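Local coordinates for uncharacterized protein (Parabacteroides merdae, PDB 4R7F) that is of unknown function but contains three immunoglobulin-like beta-sandwich domains and probably resembles type 9 secretion system plug proteins in its N-terminal part, at residues 184-187 with 193-196; 163-168 with 214-219; 55-60 with 106-111; 62-67 with 134-139; 307-312 with 335-340. All coordinates share one frame; numbering follows the deposited sequence. Where two conformers were deposited one is given.

Contact 1: 184-187 with 193-196; sequences FVYQ and NAVT
V185 and V195 form a single antiparallel, hydrogen-bonded bridge between strand 181-187 and the loop that follows it. V185 N donates to V195 O over 2.9 Å, and V195 N returns a bond to V185 O over 3.1 Å; both donors lie in the carbonyl plane of their acceptor. F184 CA adds a CA-H...O contact to V195 O.

At the far end, polar side chains join. N193 ND2 bonds to Q187 OE1 at 2.9 Å, the oxygen lying in the N193 amide plane while the donor is tilted 21° from the Q187 carbonyl plane. An extended Q187, with CG anti to the backbone N (chi1 -176°), carries OE1 out to this partner. A water bridges the same two residues, accepting from Q187 N (2.7 Å) and donating to N193 OD1 (2.8 Å). Q187 NE2 is held outside the pair by P219 O and Y374 OH.

Among the apolar and ring contacts, T196 CB sits over a face of the F184 ring, 3.8 Å from its centroid, in a CH-pi contact. T196 OG1 lies above the centre of the ring and bonds to I183 O. A leucine in place of F184 would probably lose this CH-pi contact, leaving T196 without the flat surface it rests on. A194 CB packs against Y186 CD1 at 3.4 Å.

Beyond the bridge, V185 and V195 both touch F218. The pairing is thus a short fold-back along an edge strand of one sheet of an immunoglobulin-like beta-sandwich.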
# COMPACT_ATOMS: atom_id res chain seq x y z
N PHE A 184 9.89 -18.77 5.89
CA PHE A 184 9.52 -18.06 7.11
C PHE A 184 8.56 -16.96 6.76
O PHE A 184 8.77 -16.23 5.78
CB PHE A 184 10.74 -17.44 7.79
CG PHE A 184 11.59 -18.46 8.48
CD1 PHE A 184 12.38 -19.30 7.76
CD2 PHE A 184 11.50 -18.63 9.85
CE1 PHE A 184 13.13 -20.28 8.39
CE2 PHE A 184 12.26 -19.60 10.49
CZ PHE A 184 13.07 -20.43 9.75
N VAL A 185 7.50 -16.86 7.57
CA VAL A 185 6.50 -15.82 7.44
C VAL A 185 6.40 -14.99 8.71
O VAL A 185 6.22 -15.51 9.80
CB VAL A 185 5.14 -16.46 7.07
CG1 VAL A 185 4.08 -15.40 6.95
CG2 VAL A 185 5.27 -17.21 5.75
N TYR A 186 6.53 -13.68 8.58
CA TYR A 186 6.57 -12.81 9.74
C TYR A 186 5.45 -11.82 9.66
O TYR A 186 5.27 -11.18 8.62
CB TYR A 186 7.90 -12.04 9.78
CG TYR A 186 9.12 -12.93 9.87
CD1 TYR A 186 9.59 -13.36 11.10
CD2 TYR A 186 9.83 -13.30 8.76
CE1 TYR A 186 10.73 -14.15 11.21
CE2 TYR A 186 10.96 -14.11 8.85
CZ TYR A 186 11.41 -14.53 10.10
OH TYR A 186 12.51 -15.35 10.23
N GLN A 187 4.71 -11.68 10.76
CA GLN A 187 3.68 -10.67 10.87
C GLN A 187 4.28 -9.44 11.51
O GLN A 187 4.96 -9.55 12.54
CB GLN A 187 2.54 -11.18 11.76
CG GLN A 187 1.34 -10.27 11.89
CD GLN A 187 0.33 -10.79 12.92
OE1 GLN A 187 0.71 -11.29 13.95
NE2 GLN A 187 -0.96 -10.66 12.63
N ASN A 193 6.00 -14.58 16.94
CA ASN A 193 4.91 -15.43 16.44
C ASN A 193 5.06 -15.79 14.95
O ASN A 193 4.06 -16.01 14.24
CB ASN A 193 3.56 -14.79 16.70
CG ASN A 193 3.32 -13.56 15.83
OD1 ASN A 193 4.26 -12.96 15.34
ND2 ASN A 193 2.06 -13.22 15.62
N ALA A 194 6.31 -15.87 14.50
CA ALA A 194 6.62 -16.20 13.12
C ALA A 194 6.32 -17.67 12.83
O ALA A 194 6.25 -18.48 13.73
CB ALA A 194 8.06 -15.89 12.81
N VAL A 195 6.15 -18.00 11.56
CA VAL A 195 5.77 -19.33 11.16
C VAL A 195 6.80 -19.89 10.17
O VAL A 195 7.34 -19.15 9.32
CB VAL A 195 4.38 -19.29 10.46
CG1 VAL A 195 3.99 -20.65 9.93
CG2 VAL A 195 3.32 -18.79 11.42
N THR A 196 7.03 -21.19 10.27
CA THR A 196 7.90 -21.94 9.38
C THR A 196 7.51 -23.42 9.42
O THR A 196 6.43 -23.76 9.91
CB THR A 196 9.38 -21.73 9.72
OG1 THR A 196 10.18 -22.36 8.72
CG2 THR A 196 9.72 -22.34 11.07
O HOH W 1 5.53 -13.11 12.90

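Contact 2: 163-168 with 214-219; sequences VSFNIN and RNLIFP
Two neighbouring strands of an antiparallel sheet in an immunoglobulin-like beta-sandwich meet here, V163 on strand 160-168 facing L216 where strand 207-219 is interrupted. A lone backbone bond joins them: V163 N donates to L216 O over 3.0 Å, nearly straight at 171°, with the donor tilted 24° from the carbonyl plane of L216. Both residues set their CB toward the opposite segment. L216 CB settles 3.4 Å from V163 O, and the two CB atoms stand 4.4 Å apart.

With CG between its backbone N and carbonyl carbon (chi1 74°), the F165 ring is swung so that CE1 reaches L216 CD1 at 4.0 Å, the two side chains crossing at about a right angle. V163 CG2 meets F218 CE1 at 4.1 Å, oblique to the ring. All four residues are buried; the side-chain contacts are apolar, with L216 also resting on the V163 carbonyl.

The patch faces the other sheet of the sandwich: V163 and F165 pack on I376 of strand 373-380, and L216 touches V185 of strand 181-187. F165 also meets the ring of Y210 within its own sheet, while S164 packs on S145 of the second subunit.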
# COMPACT_ATOMS: atom_id res chain seq x y z
N VAL A 163 -2.80 -15.94 5.53
CA VAL A 163 -1.90 -15.72 4.40
C VAL A 163 -1.87 -16.91 3.47
O VAL A 163 -1.80 -18.06 3.90
CB VAL A 163 -0.46 -15.56 4.89
CG1 VAL A 163 0.47 -15.32 3.73
CG2 VAL A 163 -0.39 -14.41 5.89
N SER A 164 -1.89 -16.62 2.18
CA SER A 164 -1.98 -17.64 1.14
C SER A 164 -0.91 -17.20 0.16
O SER A 164 -0.81 -16.00 -0.13
CB SER A 164 -3.36 -17.61 0.45
OG SER A 164 -4.48 -17.81 1.34
N PHE A 165 -0.09 -18.13 -0.31
CA PHE A 165 0.88 -17.76 -1.34
C PHE A 165 1.32 -18.88 -2.25
O PHE A 165 1.20 -20.04 -1.90
CB PHE A 165 2.10 -17.03 -0.74
CG PHE A 165 3.05 -17.92 0.01
CD1 PHE A 165 2.85 -18.19 1.36
CD2 PHE A 165 4.15 -18.46 -0.61
CE1 PHE A 165 3.75 -19.00 2.06
CE2 PHE A 165 5.03 -19.29 0.07
CZ PHE A 165 4.83 -19.54 1.41
N ASN A 166 1.86 -18.51 -3.41
CA ASN A 166 2.40 -19.45 -4.40
C ASN A 166 3.74 -18.96 -4.79
O ASN A 166 3.94 -17.77 -4.95
CB ASN A 166 1.54 -19.52 -5.67
CG ASN A 166 0.10 -19.84 -5.36
OD1 ASN A 166 -0.27 -21.00 -5.22
ND2 ASN A 166 -0.72 -18.80 -5.19
N ILE A 167 4.66 -19.90 -4.96
CA ILE A 167 5.96 -19.58 -5.44
C ILE A 167 5.95 -19.93 -6.90
O ILE A 167 5.73 -21.07 -7.25
CB ILE A 167 7.03 -20.43 -4.73
CG1 ILE A 167 7.00 -20.12 -3.23
CG2 ILE A 167 8.40 -20.14 -5.33
CD1 ILE A 167 7.92 -21.01 -2.43
N ASN A 168 6.15 -18.92 -7.74
CA ASN A 168 6.25 -19.06 -9.17
C ASN A 168 7.70 -19.16 -9.63
O ASN A 168 8.42 -18.20 -9.58
CB ASN A 168 5.55 -17.85 -9.80
CG ASN A 168 4.10 -17.70 -9.32
OD1 ASN A 168 3.35 -18.67 -9.23
ND2 ASN A 168 3.71 -16.47 -9.03
N ARG A 214 -2.98 -24.43 7.72
CA ARG A 214 -3.52 -24.05 9.00
C ARG A 214 -2.53 -23.15 9.77
O ARG A 214 -2.95 -22.24 10.48
CB ARG A 214 -3.89 -25.28 9.79
CG ARG A 214 -4.37 -25.04 11.20
CD ARG A 214 -5.79 -24.50 11.26
NE ARG A 214 -6.14 -24.22 12.66
CZ ARG A 214 -5.67 -23.19 13.36
NH1 ARG A 214 -4.83 -22.32 12.83
NH2 ARG A 214 -6.04 -23.01 14.60
N ASN A 215 -1.24 -23.38 9.61
CA ASN A 215 -0.23 -22.60 10.34
C ASN A 215 -0.14 -21.18 9.84
O ASN A 215 0.52 -20.38 10.46
CB ASN A 215 1.16 -23.24 10.18
CG ASN A 215 1.13 -24.72 10.45
OD1 ASN A 215 1.03 -25.11 11.57
ND2 ASN A 215 1.13 -25.56 9.39
N LEU A 216 -0.74 -20.88 8.68
CA LEU A 216 -0.63 -19.56 8.10
C LEU A 216 -1.78 -18.67 8.50
O LEU A 216 -1.99 -17.61 7.91
CB LEU A 216 -0.47 -19.63 6.59
CG LEU A 216 0.92 -20.02 6.15
CD1 LEU A 216 0.97 -20.17 4.66
CD2 LEU A 216 1.96 -19.02 6.62
N ILE A 217 -2.49 -19.08 9.55
CA ILE A 217 -3.56 -18.30 10.13
C ILE A 217 -3.04 -17.62 11.39
O ILE A 217 -2.62 -18.26 12.34
CB ILE A 217 -4.78 -19.16 10.47
CG1 ILE A 217 -5.31 -19.82 9.20
CG2 ILE A 217 -5.87 -18.28 11.06
CD1 ILE A 217 -6.54 -20.68 9.42
N PHE A 218 -3.07 -16.30 11.39
CA PHE A 218 -2.50 -15.48 12.45
C PHE A 218 -3.62 -14.79 13.16
O PHE A 218 -4.63 -14.47 12.53
CB PHE A 218 -1.68 -14.39 11.82
CG PHE A 218 -0.38 -14.85 11.29
CD1 PHE A 218 -0.29 -15.35 10.00
CD2 PHE A 218 0.76 -14.72 12.04
CE1 PHE A 218 0.93 -15.75 9.48
CE2 PHE A 218 1.98 -15.15 11.55
CZ PHE A 218 2.07 -15.67 10.26
N PRO A 219 -3.45 -14.49 14.45
CA PRO A 219 -4.46 -13.58 15.03
C PRO A 219 -4.34 -12.19 14.42
O PRO A 219 -3.23 -11.74 14.12
CB PRO A 219 -4.13 -13.56 16.52
CG PRO A 219 -2.71 -14.04 16.58
CD PRO A 219 -2.52 -15.01 15.46

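Contact 3: 55-60 with 106-111; sequences YNVVHC and DDVQFK
Side-chain packing in the first domain brings Y55 and V57, on strand 53-60, against V108 and F110 of the 106-111 segment, around the short strand 109-110. The backbones stay apart, with V57 CA 9.0 Å from V108 CA, so they do not pair as neighbours in a sheet.

Y55 holds CG between its backbone N and carbonyl carbon (chi1 64°), a setting that carries the ring past V108 in the opposite sense. Its OH comes to 3.6 Å from V108 CG2. The same hydroxyl is 2.7 Å from a water in the plane of the Y55 ring, and that water donates a longer bond, 3.3 Å, to D107 OD2. A polar link therefore skirts the apolar contact.

V57 reaches both partners with separate methyls. CG1 approaches the edge of the F110 ring, near its plane, 4.1 Å from CE1; CG2 lies 4.4 Å from V108 CG1.

Strand 75-76, which pairs with 109-110, supplies M75 against both V57 and V108. Strand 114-122, alongside 53-60, adds Y116 and I118 next to V57, while L103 of strand 96-103 touches Y55 and F110 from the other sheet of the domain.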
# COMPACT_ATOMS: atom_id res chain seq x y z
N TYR A 55 32.69 -3.43 13.45
CA TYR A 55 31.70 -4.51 13.27
C TYR A 55 32.24 -5.77 12.60
O TYR A 55 33.23 -5.71 11.88
CB TYR A 55 30.50 -3.99 12.47
CG TYR A 55 30.82 -3.57 11.07
CD1 TYR A 55 31.34 -2.31 10.81
CD2 TYR A 55 30.58 -4.42 9.99
CE1 TYR A 55 31.63 -1.90 9.52
CE2 TYR A 55 30.86 -4.00 8.68
CZ TYR A 55 31.40 -2.74 8.46
OH TYR A 55 31.71 -2.29 7.20
N ASN A 56 31.58 -6.90 12.87
CA ASN A 56 31.75 -8.15 12.15
C ASN A 56 30.48 -8.56 11.41
O ASN A 56 29.36 -8.37 11.90
CB ASN A 56 32.06 -9.31 13.10
CG ASN A 56 33.25 -9.06 13.97
OD1 ASN A 56 34.26 -8.48 13.55
ND2 ASN A 56 33.16 -9.51 15.19
N VAL A 57 30.67 -9.20 10.26
CA VAL A 57 29.59 -9.73 9.46
C VAL A 57 29.47 -11.23 9.73
O VAL A 57 30.45 -11.99 9.60
CB VAL A 57 29.85 -9.44 7.97
CG1 VAL A 57 28.71 -9.91 7.10
CG2 VAL A 57 30.05 -7.95 7.79
N VAL A 58 28.27 -11.66 10.13
CA VAL A 58 28.00 -13.08 10.38
C VAL A 58 26.98 -13.55 9.37
O VAL A 58 25.89 -12.99 9.25
CB VAL A 58 27.46 -13.36 11.79
CG1 VAL A 58 27.13 -14.82 11.93
CG2 VAL A 58 28.48 -12.96 12.86
N HIS A 59 27.34 -14.58 8.62
CA HIS A 59 26.40 -15.15 7.70
C HIS A 59 25.59 -16.24 8.41
O HIS A 59 26.17 -17.12 9.08
CB HIS A 59 27.09 -15.74 6.47
CG HIS A 59 26.11 -16.19 5.44
ND1 HIS A 59 25.63 -17.47 5.38
CD2 HIS A 59 25.46 -15.50 4.47
CE1 HIS A 59 24.77 -17.57 4.39
NE2 HIS A 59 24.63 -16.38 3.84
N CYS A 60 24.25 -16.19 8.23
CA CYS A 60 23.33 -17.09 8.90
C CYS A 60 22.48 -17.89 7.96
O CYS A 60 22.19 -17.51 6.84
CB CYS A 60 22.40 -16.30 9.85
SG CYS A 60 23.27 -15.34 11.10
N ASP A 106 32.04 0.61 0.50
CA ASP A 106 33.37 0.52 -0.13
C ASP A 106 34.29 -0.51 0.55
O ASP A 106 35.21 -1.01 -0.09
CB ASP A 106 34.10 1.90 -0.14
CG ASP A 106 33.64 2.81 -1.28
OD1 ASP A 106 32.73 2.45 -2.04
OD2 ASP A 106 34.20 3.92 -1.41
N ASP A 107 34.06 -0.80 1.83
CA ASP A 107 34.90 -1.71 2.62
C ASP A 107 34.41 -3.16 2.62
O ASP A 107 35.20 -4.08 2.85
CB ASP A 107 34.94 -1.27 4.09
CG ASP A 107 35.58 0.10 4.30
OD1 ASP A 107 36.33 0.59 3.42
OD2 ASP A 107 35.33 0.69 5.38
N VAL A 108 33.08 -3.34 2.49
CA VAL A 108 32.45 -4.67 2.53
C VAL A 108 31.35 -4.80 1.49
O VAL A 108 30.43 -3.96 1.41
CB VAL A 108 31.85 -5.00 3.90
CG1 VAL A 108 31.28 -6.42 3.88
CG2 VAL A 108 32.90 -4.88 4.98
N GLN A 109 31.46 -5.84 0.68
CA GLN A 109 30.41 -6.25 -0.24
C GLN A 109 30.13 -7.72 0.02
O GLN A 109 30.98 -8.43 0.57
CB GLN A 109 30.80 -6.03 -1.69
CG GLN A 109 31.46 -4.69 -2.00
CD GLN A 109 32.96 -4.72 -1.78
OE1 GLN A 109 33.65 -5.66 -2.19
NE2 GLN A 109 33.47 -3.70 -1.10
N PHE A 110 28.94 -8.17 -0.37
CA PHE A 110 28.51 -9.53 -0.09
C PHE A 110 28.64 -10.37 -1.34
O PHE A 110 28.39 -9.90 -2.44
CB PHE A 110 27.06 -9.54 0.38
CG PHE A 110 26.81 -8.63 1.55
CD1 PHE A 110 27.33 -8.91 2.78
CD2 PHE A 110 26.04 -7.49 1.40
CE1 PHE A 110 27.11 -8.07 3.85
CE2 PHE A 110 25.79 -6.66 2.47
CZ PHE A 110 26.34 -6.95 3.69
N LYS A 111 29.00 -11.63 -1.16
CA LYS A 111 29.16 -12.54 -2.26
C LYS A 111 27.99 -13.48 -2.43
O LYS A 111 27.89 -14.08 -3.48
CB LYS A 111 30.42 -13.38 -2.06
CG LYS A 111 31.70 -12.60 -2.22
CD LYS A 111 32.88 -13.48 -1.89
CE LYS A 111 34.16 -12.72 -2.20
NZ LYS A 111 35.32 -13.48 -1.68
O HOH W 2 32.41 0.33 6.79

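Contact 4: 62-67 with 134-139; sequences ADWTQS and CFSVVE
W64 brings the outer rim of its six-membered ring (CZ3, CH2, CZ2) up to C134, F135 O and S136 on strand 129-138. C134 SG stands 3.5 Å from W64 CZ3 and 4.2 Å from the centroid of that ring, 39° off the normal, an oblique sulfur-aromatic contact. C134 CB adds to it, 3.6 Å from W64 CH2. At the ring edge, near its plane, F135 O comes to 3.4 Å from the same CH2. S136 OG lies 3.7 Å from W64 CZ2, although its hydrogen-bond partner is N115 OD1.

The loop presents the indole through a left-handed backbone conformation at W64, whose CG is anti to the carbonyl carbon (chi1 -76°), sending the indole toward 134-136. The bend is braced by D63 OD1, which accepts two bonds. T65 N reaches it over 3.2 Å from above the carboxylate plane, making an Asx turn, and T65 OG1 donates to it at 2.7 Å on the syn side. An alanine at W64 would remove the indole and is likely to open a gap beside C134 SG, robbing R191 of its cation-pi partner as well.

Y186 of strand 181-187 also touches W64, so this side chain links the first domain to the next sandwich. The side chain of W64 is about 4 Å from a bound Tris molecule, probably from the crystallisation liquor. Sulfur, carbonyl oxygen and hydroxyl oxygen thus meet one ring without a hydrogen bond to it: the contact probably rests mainly on dispersion, perhaps helped by the weakly positive C-H edge facing F135 O.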
# COMPACT_ATOMS: atom_id res chain seq x y z
N ALA A 62 18.68 -19.97 7.26
CA ALA A 62 17.31 -19.50 7.22
C ALA A 62 16.74 -19.23 8.61
O ALA A 62 16.03 -18.25 8.80
CB ALA A 62 16.44 -20.50 6.49
N ASP A 63 17.08 -20.08 9.57
CA ASP A 63 16.58 -19.95 10.95
C ASP A 63 17.39 -19.00 11.84
O ASP A 63 17.16 -18.92 13.03
CB ASP A 63 16.43 -21.32 11.63
CG ASP A 63 17.78 -22.01 11.90
OD1 ASP A 63 18.84 -21.53 11.48
OD2 ASP A 63 17.75 -23.08 12.54
N TRP A 64 18.31 -18.26 11.24
CA TRP A 64 19.12 -17.24 11.94
C TRP A 64 20.11 -17.82 12.92
O TRP A 64 20.57 -17.11 13.81
CB TRP A 64 18.22 -16.15 12.57
CG TRP A 64 17.69 -15.22 11.57
CD1 TRP A 64 16.44 -15.24 10.99
CD2 TRP A 64 18.39 -14.13 10.97
NE1 TRP A 64 16.32 -14.21 10.07
CE2 TRP A 64 17.50 -13.52 10.04
CE3 TRP A 64 19.67 -13.61 11.11
CZ2 TRP A 64 17.86 -12.41 9.30
CZ3 TRP A 64 20.02 -12.50 10.36
CH2 TRP A 64 19.11 -11.90 9.48
N THR A 65 20.44 -19.10 12.77
CA THR A 65 21.65 -19.65 13.34
C THR A 65 22.77 -19.43 12.34
O THR A 65 22.53 -19.36 11.13
CB THR A 65 21.55 -21.16 13.59
OG1 THR A 65 21.35 -21.85 12.35
CG2 THR A 65 20.44 -21.50 14.55
N GLN A 66 24.00 -19.36 12.84
CA GLN A 66 25.18 -19.12 11.99
C GLN A 66 25.42 -20.24 10.98
O GLN A 66 25.35 -21.42 11.34
CB GLN A 66 26.42 -18.95 12.84
CG GLN A 66 27.63 -18.47 12.06
CD GLN A 66 28.80 -18.10 12.97
OE1 GLN A 66 28.72 -18.18 14.19
NE2 GLN A 66 29.89 -17.70 12.37
N SER A 67 25.71 -19.88 9.73
CA SER A 67 25.95 -20.89 8.72
C SER A 67 27.39 -21.41 8.90
O SER A 67 28.16 -20.87 9.70
CB SER A 67 25.73 -20.32 7.32
OG SER A 67 26.81 -19.53 6.91
N CYS A 134 20.30 -7.11 12.15
CA CYS A 134 20.04 -8.22 11.25
C CYS A 134 19.23 -7.77 10.03
O CYS A 134 18.26 -7.03 10.16
CB CYS A 134 19.23 -9.30 11.99
SG CYS A 134 20.15 -10.31 13.14
N PHE A 135 19.63 -8.26 8.85
CA PHE A 135 18.97 -7.96 7.59
C PHE A 135 19.23 -9.13 6.64
O PHE A 135 20.08 -9.99 6.89
CB PHE A 135 19.46 -6.65 6.96
CG PHE A 135 20.91 -6.65 6.59
CD1 PHE A 135 21.88 -6.27 7.50
CD2 PHE A 135 21.32 -7.07 5.32
CE1 PHE A 135 23.22 -6.30 7.16
CE2 PHE A 135 22.66 -7.12 4.97
CZ PHE A 135 23.61 -6.73 5.90
N SER A 136 18.48 -9.16 5.55
CA SER A 136 18.64 -10.24 4.61
C SER A 136 18.98 -9.70 3.22
O SER A 136 18.61 -8.58 2.85
CB SER A 136 17.37 -11.06 4.54
OG SER A 136 17.06 -11.69 5.78
N VAL A 137 19.65 -10.55 2.45
CA VAL A 137 20.05 -10.24 1.11
C VAL A 137 19.46 -11.28 0.18
O VAL A 137 19.76 -12.49 0.33
CB VAL A 137 21.56 -10.28 0.99
CG1 VAL A 137 21.99 -10.16 -0.46
CG2 VAL A 137 22.17 -9.17 1.85
N VAL A 138 18.61 -10.82 -0.75
CA VAL A 138 17.87 -11.72 -1.66
C VAL A 138 18.47 -11.73 -3.09
O VAL A 138 18.92 -10.70 -3.57
CB VAL A 138 16.34 -11.41 -1.66
CG1 VAL A 138 16.00 -9.97 -2.02
CG2 VAL A 138 15.59 -12.36 -2.57
N GLU A 139 18.54 -12.92 -3.68
CA GLU A 139 18.77 -13.11 -5.13
C GLU A 139 17.44 -13.54 -5.70
O GLU A 139 17.08 -14.70 -5.63
CB GLU A 139 19.88 -14.13 -5.43
CG GLU A 139 19.78 -15.44 -4.65
CD GLU A 139 20.94 -16.40 -4.90
OE1 GLU A 139 21.24 -16.64 -6.07
OE2 GLU A 139 21.50 -16.93 -3.90

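Contact 5: 307-312 with 335-340; sequences VYLNGE and KAVLLK
L309 sets CG anti to the backbone N (chi1 -171°); with CD1 turned aside (chi2 42°), CD2 continues the extended line from CA toward K335 and V337, and K335 answers with an extended chain. These side chains lie between two facing sheets of an immunoglobulin-like beta-sandwich, one holding strand 305-310 and the other strand 332-340. The backbones do not pair: L309 CA and K335 CA, the nearest such atoms, are 8.7 Å apart, a separation filled by side chains.

The touch itself is small, burying only 74 Å² in all. One methyl does the work for L309, because CD2 meets both partners. On the opposite strand K335 and V337 turn their CB atoms toward the 307-312 segment, whereas that of A336 between them turns away, the usual alternation of a beta strand; A336 touches I292 of strand 290-298. The lysine takes part through its aliphatic stem: its last torsion, chi4 88°, turns NZ off the extended line, and NZ bonds to K323 O, so the charged end is engaged apart from the leucine.

Buried L309 is packed more widely by residues outside the pair. Y346 and Y348 of neighbouring strand 342-352 touch it, and F295 of strand 290-298 meets it from the sheet opposite. The contact closes with L309 CD2 standing 4.4 Å from K335 CD and 4.5 Å from V337 CG2.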
# COMPACT_ATOMS: atom_id res chain seq x y z
N VAL A 307 3.08 -9.14 30.45
CA VAL A 307 2.77 -8.14 29.44
C VAL A 307 4.06 -7.48 29.03
O VAL A 307 4.92 -7.16 29.89
CB VAL A 307 1.77 -7.09 29.95
CG1 VAL A 307 1.49 -6.02 28.89
CG2 VAL A 307 0.48 -7.78 30.31
N TYR A 308 4.21 -7.33 27.71
CA TYR A 308 5.37 -6.73 27.08
C TYR A 308 4.98 -5.57 26.15
O TYR A 308 4.05 -5.65 25.36
CB TYR A 308 6.10 -7.75 26.24
CG TYR A 308 6.74 -8.86 27.01
CD1 TYR A 308 5.98 -9.96 27.45
CD2 TYR A 308 8.10 -8.84 27.31
CE1 TYR A 308 6.56 -10.98 28.15
CE2 TYR A 308 8.68 -9.88 28.00
CZ TYR A 308 7.90 -10.93 28.43
OH TYR A 308 8.49 -11.90 29.16
N LEU A 309 5.75 -4.50 26.25
CA LEU A 309 5.61 -3.36 25.36
C LEU A 309 6.30 -3.76 24.06
O LEU A 309 7.37 -4.35 24.05
CB LEU A 309 6.24 -2.15 26.02
CG LEU A 309 6.11 -0.74 25.48
CD1 LEU A 309 4.72 -0.41 24.98
CD2 LEU A 309 6.53 0.18 26.62
N ASN A 310 5.63 -3.54 22.96
CA ASN A 310 6.05 -4.13 21.72
C ASN A 310 6.06 -3.10 20.60
O ASN A 310 5.19 -2.22 20.53
CB ASN A 310 5.10 -5.28 21.38
CG ASN A 310 5.49 -5.99 20.12
OD1 ASN A 310 4.79 -5.96 19.09
ND2 ASN A 310 6.63 -6.62 20.18
N GLY A 311 7.03 -3.24 19.71
CA GLY A 311 7.17 -2.35 18.54
C GLY A 311 8.65 -2.21 18.19
O GLY A 311 9.51 -2.78 18.87
N GLU A 312 8.94 -1.43 17.15
CA GLU A 312 10.31 -1.18 16.66
C GLU A 312 11.10 -0.51 17.81
O GLU A 312 12.29 -0.67 17.93
CB GLU A 312 10.32 -0.33 15.34
CG GLU A 312 11.58 -0.41 14.43
CD GLU A 312 11.85 0.83 13.53
OE1 GLU A 312 10.94 1.63 13.23
OE2 GLU A 312 13.01 1.04 13.12
N LYS A 335 5.69 1.53 32.83
CA LYS A 335 7.08 1.51 32.45
C LYS A 335 7.58 2.90 32.00
O LYS A 335 6.87 3.67 31.32
CB LYS A 335 7.31 0.46 31.35
CG LYS A 335 8.78 0.18 31.05
CD LYS A 335 8.95 -1.03 30.13
CE LYS A 335 10.35 -1.60 30.18
NZ LYS A 335 10.49 -2.61 31.25
N ALA A 336 8.83 3.19 32.39
CA ALA A 336 9.57 4.40 32.00
C ALA A 336 10.60 3.97 31.00
O ALA A 336 11.33 3.02 31.27
CB ALA A 336 10.28 5.01 33.20
N VAL A 337 10.67 4.64 29.86
CA VAL A 337 11.63 4.30 28.82
C VAL A 337 12.27 5.58 28.29
O VAL A 337 11.57 6.51 27.90
CB VAL A 337 10.89 3.61 27.65
CG1 VAL A 337 11.89 3.13 26.60
CG2 VAL A 337 10.04 2.49 28.18
N LEU A 338 13.58 5.60 28.21
CA LEU A 338 14.26 6.72 27.58
C LEU A 338 14.24 6.53 26.06
O LEU A 338 14.83 5.61 25.52
CB LEU A 338 15.69 6.82 28.09
CG LEU A 338 16.48 8.07 27.68
CD1 LEU A 338 16.06 9.26 28.53
CD2 LEU A 338 17.98 7.85 27.82
N LEU A 339 13.58 7.48 25.40
CA LEU A 339 13.28 7.48 23.99
C LEU A 339 13.64 8.83 23.35
O LEU A 339 13.46 9.92 23.96
CB LEU A 339 11.78 7.22 23.77
CG LEU A 339 11.30 5.80 24.14
CD1 LEU A 339 9.79 5.68 24.03
CD2 LEU A 339 11.96 4.77 23.25
N LYS A 340 14.16 8.74 22.14
CA LYS A 340 14.41 9.89 21.28
C LYS A 340 13.11 10.39 20.70
O LYS A 340 12.24 9.62 20.28
CB LYS A 340 15.36 9.48 20.16
CG LYS A 340 16.01 10.61 19.39
CD LYS A 340 16.92 10.03 18.30
CE LYS A 340 17.89 11.07 17.77
NZ LYS A 340 19.11 10.44 17.19

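How the contacts relate
From the N terminus, contacts 3 and 4 come first and cross: 55-60 and 62-67 follow closely on one another, and their partners 106-111 and 134-139 come later in the same order, so the segments alternate. They also touch, H59 ND1 meeting S67 OG and F110 packing on F135, so both knit the first domain. Contact 2 then closes the 163-219 loop, within which contact 1 closes the shorter 184-196 fold-back; Q187 NE2 and P219 O join the two. Contact 1 also meets contact 4, where F184 packs on A62 and D63, linking first and second sandwiches. Contact 5 closes last, in another sandwich, and touches none of the others.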